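PDB 1ON3: methylmalonyl-CoA carboxyltransferase 12S subunit from Propionibacterium freudenreichii, which transfers the carboxyl group of methylmalonyl-CoA to the biotin of the 1.3S subunit, giving propanoyl-CoA, as the hexameric core of transcarboxylase. Local coordinates for residues 155-158 with 159-163; 396-399 with 400-404. One frame throughout, in Å; residues are numbered along the deposited sequence.

Interaction 1 (155-158 with 159-163)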
# COMPACT_ATOMS: atom_id res chain seq x y z
N GLY E 155 -26.94 14.69 13.74
CA GLY E 155 -25.97 14.84 12.67
C GLY E 155 -24.79 13.89 12.92
O GLY E 155 -24.37 13.17 12.01
N LYS E 156 -24.27 13.89 14.15
CA LYS E 156 -23.13 13.01 14.47
C LYS E 156 -23.52 11.54 14.33
O LYS E 156 -22.72 10.74 13.83
CB LYS E 156 -22.62 13.28 15.89
CG LYS E 156 -21.98 14.69 16.07
CD LYS E 156 -21.44 14.88 17.49
CE LYS E 156 -20.74 16.22 17.66
NZ LYS E 156 -21.65 17.38 17.42
N MET E 157 -24.73 11.18 14.75
CA MET E 157 -25.17 9.80 14.62
C MET E 157 -25.29 9.34 13.15
O MET E 157 -24.87 8.23 12.81
CB MET E 157 -26.52 9.59 15.30
CG MET E 157 -26.97 8.12 15.27
SD MET E 157 -28.57 7.82 16.05
CE MET E 157 -28.16 8.30 17.75
N PHE E 158 -25.85 10.19 12.29
CA PHE E 158 -26.00 9.82 10.88
C PHE E 158 -24.63 9.64 10.25
O PHE E 158 -24.40 8.68 9.50
CB PHE E 158 -26.79 10.89 10.09
CG PHE E 158 -28.18 11.15 10.62
CD1 PHE E 158 -28.88 10.18 11.33
CD2 PHE E 158 -28.80 12.38 10.39
CE1 PHE E 158 -30.19 10.41 11.81
CE2 PHE E 158 -30.10 12.64 10.85
CZ PHE E 158 -30.80 11.65 11.57
N PHE E 159 -23.72 10.56 10.54
CA PHE E 159 -22.37 10.47 9.99
C PHE E 159 -21.70 9.17 10.45
O PHE E 159 -20.98 8.53 9.68
CB PHE E 159 -21.54 11.67 10.43
CG PHE E 159 -20.17 11.73 9.80
CD1 PHE E 159 -19.08 11.10 10.40
CD2 PHE E 159 -19.98 12.41 8.61
CE1 PHE E 159 -17.81 11.16 9.82
CE2 PHE E 159 -18.72 12.48 8.00
CZ PHE E 159 -17.63 11.85 8.61
N ALA E 160 -21.95 8.78 11.69
CA ALA E 160 -21.38 7.55 12.25
C ALA E 160 -21.97 6.31 11.56
O ALA E 160 -21.25 5.35 11.29
CB ALA E 160 -21.62 7.50 13.77
N ASN E 161 -23.27 6.33 11.28
CA ASN E 161 -23.92 5.19 10.61
C ASN E 161 -23.25 4.99 9.26
O ASN E 161 -22.97 3.85 8.86
CB ASN E 161 -25.42 5.45 10.36
CG ASN E 161 -26.27 5.28 11.60
OD1 ASN E 161 -27.05 6.16 11.94
ND2 ASN E 161 -26.16 4.12 12.27
N VAL E 162 -22.99 6.09 8.56
CA VAL E 162 -22.35 6.02 7.25
C VAL E 162 -20.90 5.57 7.41
O VAL E 162 -20.39 4.80 6.59
CB VAL E 162 -22.42 7.39 6.52
CG1 VAL E 162 -21.65 7.32 5.18
CG2 VAL E 162 -23.89 7.75 6.26
N LYS E 163 -20.22 6.04 8.45
CA LYS E 163 -18.83 5.64 8.66
C LYS E 163 -18.75 4.11 8.85
O LYS E 163 -17.89 3.46 8.27
CB LYS E 163 -18.28 6.37 9.89
CG LYS E 163 -16.80 6.14 10.17
CD LYS E 163 -16.40 6.95 11.41
CE LYS E 163 -14.91 6.84 11.72
NZ LYS E 163 -14.57 7.47 13.04

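Interaction 2 (396-399 with 400-404)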
# COMPACT_ATOMS: atom_id res chain seq x y z
N SER E 396 -22.56 -5.95 -11.20
CA SER E 396 -21.30 -5.67 -11.90
C SER E 396 -20.18 -5.21 -10.96
O SER E 396 -19.01 -5.45 -11.21
CB SER E 396 -21.49 -4.60 -12.99
OG SER E 396 -22.46 -4.99 -13.94
N GLU E 397 -20.54 -4.55 -9.86
CA GLU E 397 -19.55 -4.08 -8.90
C GLU E 397 -19.18 -5.20 -7.91
O GLU E 397 -18.08 -5.21 -7.36
CB GLU E 397 -20.11 -2.89 -8.12
CG GLU E 397 -19.13 -2.29 -7.11
CD GLU E 397 -17.96 -1.59 -7.77
OE1 GLU E 397 -17.02 -1.21 -7.04
OE2 GLU E 397 -17.97 -1.40 -9.01
N ALA E 398 -20.11 -6.11 -7.67
CA ALA E 398 -19.87 -7.16 -6.69
C ALA E 398 -18.68 -8.05 -7.04
O ALA E 398 -18.48 -8.41 -8.20
CB ALA E 398 -21.13 -8.02 -6.50
N THR E 399 -17.89 -8.40 -6.02
CA THR E 399 -16.72 -9.25 -6.21
C THR E 399 -16.82 -10.59 -5.46
O THR E 399 -15.93 -11.44 -5.56
CB THR E 399 -15.41 -8.52 -5.81
OG1 THR E 399 -15.51 -8.08 -4.45
CG2 THR E 399 -15.17 -7.30 -6.72
N VAL E 400 -17.89 -10.78 -4.69
CA VAL E 400 -18.07 -12.05 -4.00
C VAL E 400 -18.40 -13.09 -5.07
O VAL E 400 -18.69 -12.73 -6.22
CB VAL E 400 -19.27 -12.03 -3.00
CG1 VAL E 400 -18.96 -11.14 -1.79
CG2 VAL E 400 -20.54 -11.54 -3.70
N PRO E 401 -18.34 -14.38 -4.72
CA PRO E 401 -18.67 -15.42 -5.70
C PRO E 401 -20.12 -15.17 -6.14
O PRO E 401 -20.97 -14.85 -5.31
CB PRO E 401 -18.55 -16.71 -4.89
CG PRO E 401 -17.43 -16.39 -3.94
CD PRO E 401 -17.75 -14.96 -3.50
N LYS E 402 -20.38 -15.28 -7.44
CA LYS E 402 -21.72 -15.08 -7.99
C LYS E 402 -22.07 -16.32 -8.80
O LYS E 402 -21.41 -16.61 -9.80
CB LYS E 402 -21.75 -13.82 -8.85
CG LYS E 402 -21.64 -12.53 -8.01
CD LYS E 402 -21.55 -11.26 -8.86
CE LYS E 402 -20.22 -11.15 -9.56
NZ LYS E 402 -20.11 -9.93 -10.41
N ILE E 403 -23.08 -17.05 -8.37
CA ILE E 403 -23.50 -18.29 -9.04
C ILE E 403 -24.95 -18.15 -9.49
O ILE E 403 -25.84 -17.84 -8.69
CB ILE E 403 -23.41 -19.49 -8.09
CG1 ILE E 403 -22.03 -19.53 -7.43
CG2 ILE E 403 -23.72 -20.77 -8.87
CD1 ILE E 403 -20.88 -19.77 -8.37
N THR E 404 -25.19 -18.45 -10.77
CA THR E 404 -26.51 -18.29 -11.33
C THR E 404 -27.08 -19.55 -11.99
O THR E 404 -26.42 -20.19 -12.80
CB THR E 404 -26.48 -17.13 -12.36
OG1 THR E 404 -26.20 -15.90 -11.67
CG2 THR E 404 -27.79 -17.02 -13.11

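Interaction 1 (155-158 with 159-163)
With CG of Met-157 swung opposite its backbone N (chi1 -176°) and CG of Asn-161 set beside its own N (chi1 -77°), the two side chains run side by side from helix 147-164, one turn apart. The amide oxygen then lies near the methionine chain, with Asn-161 OD1 3.9 Å from Met-157 CG. The same oxygen sits at the edge of the Phe-158 ring, near its plane, with Phe-158 CD1 4.5 Å from Asn-161 OD1. The backbone joins the two halves by regular i to i+4 bonds. Asn-161 N gives its hydrogen to Met-157 O at 2.9 Å, and Val-162 N bonds to Phe-158 O at 3.1 Å. Val-162 CG2 also rests on Phe-158 O, at 3.4 Å. Met-157 and Asn-161 face helix 113-129, where Val-119 and Met-123 lie. The Phe-158 ring meets Tyr-184 and Leu-188 of helix 184-188, and also Leu-392 of the second subunit. Asn-161 OD1 stands 3.1 Å from Met-157 O, and both oxygens are acceptors. Each has its own donor: Ser-185 OG bonds to the side-chain oxygen, and Asn-161 N to the carbonyl. These bonds probably offset the repulsion between the two buried oxygens and fix the turn of the amide.

Interaction 2 (396-399 with 400-404)
The flat peptide group between Ala-398 and Thr-399 takes the ammonium of Lys-402 above its carbonyl plane and a carboxylate at its N-H. Lys-402 NZ bonds to Ala-398 O at 3.1 Å, from a position 35° out of that plane. The approach is therefore not along a lone pair. The adjoining methylene also touches the oxygen, with Lys-402 CE 3.5 Å from Ala-398 O. Farther back, Lys-402 CD packs against the methyl of Ala-398, CD to CB 4.0 Å. A bend at the third torsion of Lys-402 (chi3 -71°) folds the chain back over the turn. The ammonium also bonds to Tyr-395 O and Leu-423 O, so three backbone carbonyls hold it, while the carboxylate oxygen Asp-358 OD2 takes the N-H groups of both Thr-399 and Val-400. Tyr-395 is in the last turn of helix 384-397 and Ala-398 is the first residue beyond it; the helix dipole there would probably favour a positive charge. A methionine in place of Lys-402 would probably leave these three carbonyls without their shared donor and the end of the helix without a charge to match it. On the outer sides of the turn, Thr-399 OG1 bonds to Lys-517 of the second subunit and Val-400 packs on Leu-364. The contact closes the connection from helix 384-397 to strand 402-407, the second half of a beta-alpha-beta crossover that starts from strand 364-370. Strand 402-407 then runs in the sheet between strands 364-370 and 427-430, with parallel neighbours on both sides.

Interactions 1 and 2 do not touch within one chain. Their centres are 28 Å apart and their nearest atoms about 15 Å. They lie on corresponding beta-alpha-beta units of the N-terminal and C-terminal carboxyltransferase halves, in keeping with the domain duplication of this protein. Across the subunit boundary the two regions do meet. Val-162 of interaction 1 packs on Ser-396 of the second subunit, and Glu-397 of interaction 2 packs on Val-162 of the second subunit. Interaction 1 is near bound substrate: the Phe-158 side chain is about 7 Å from methylmalonyl-CoA and about 11 Å from methylmalonic acid. Interaction 2 lies where helix 384-397 passes into strand 402-407 of the C-terminal half.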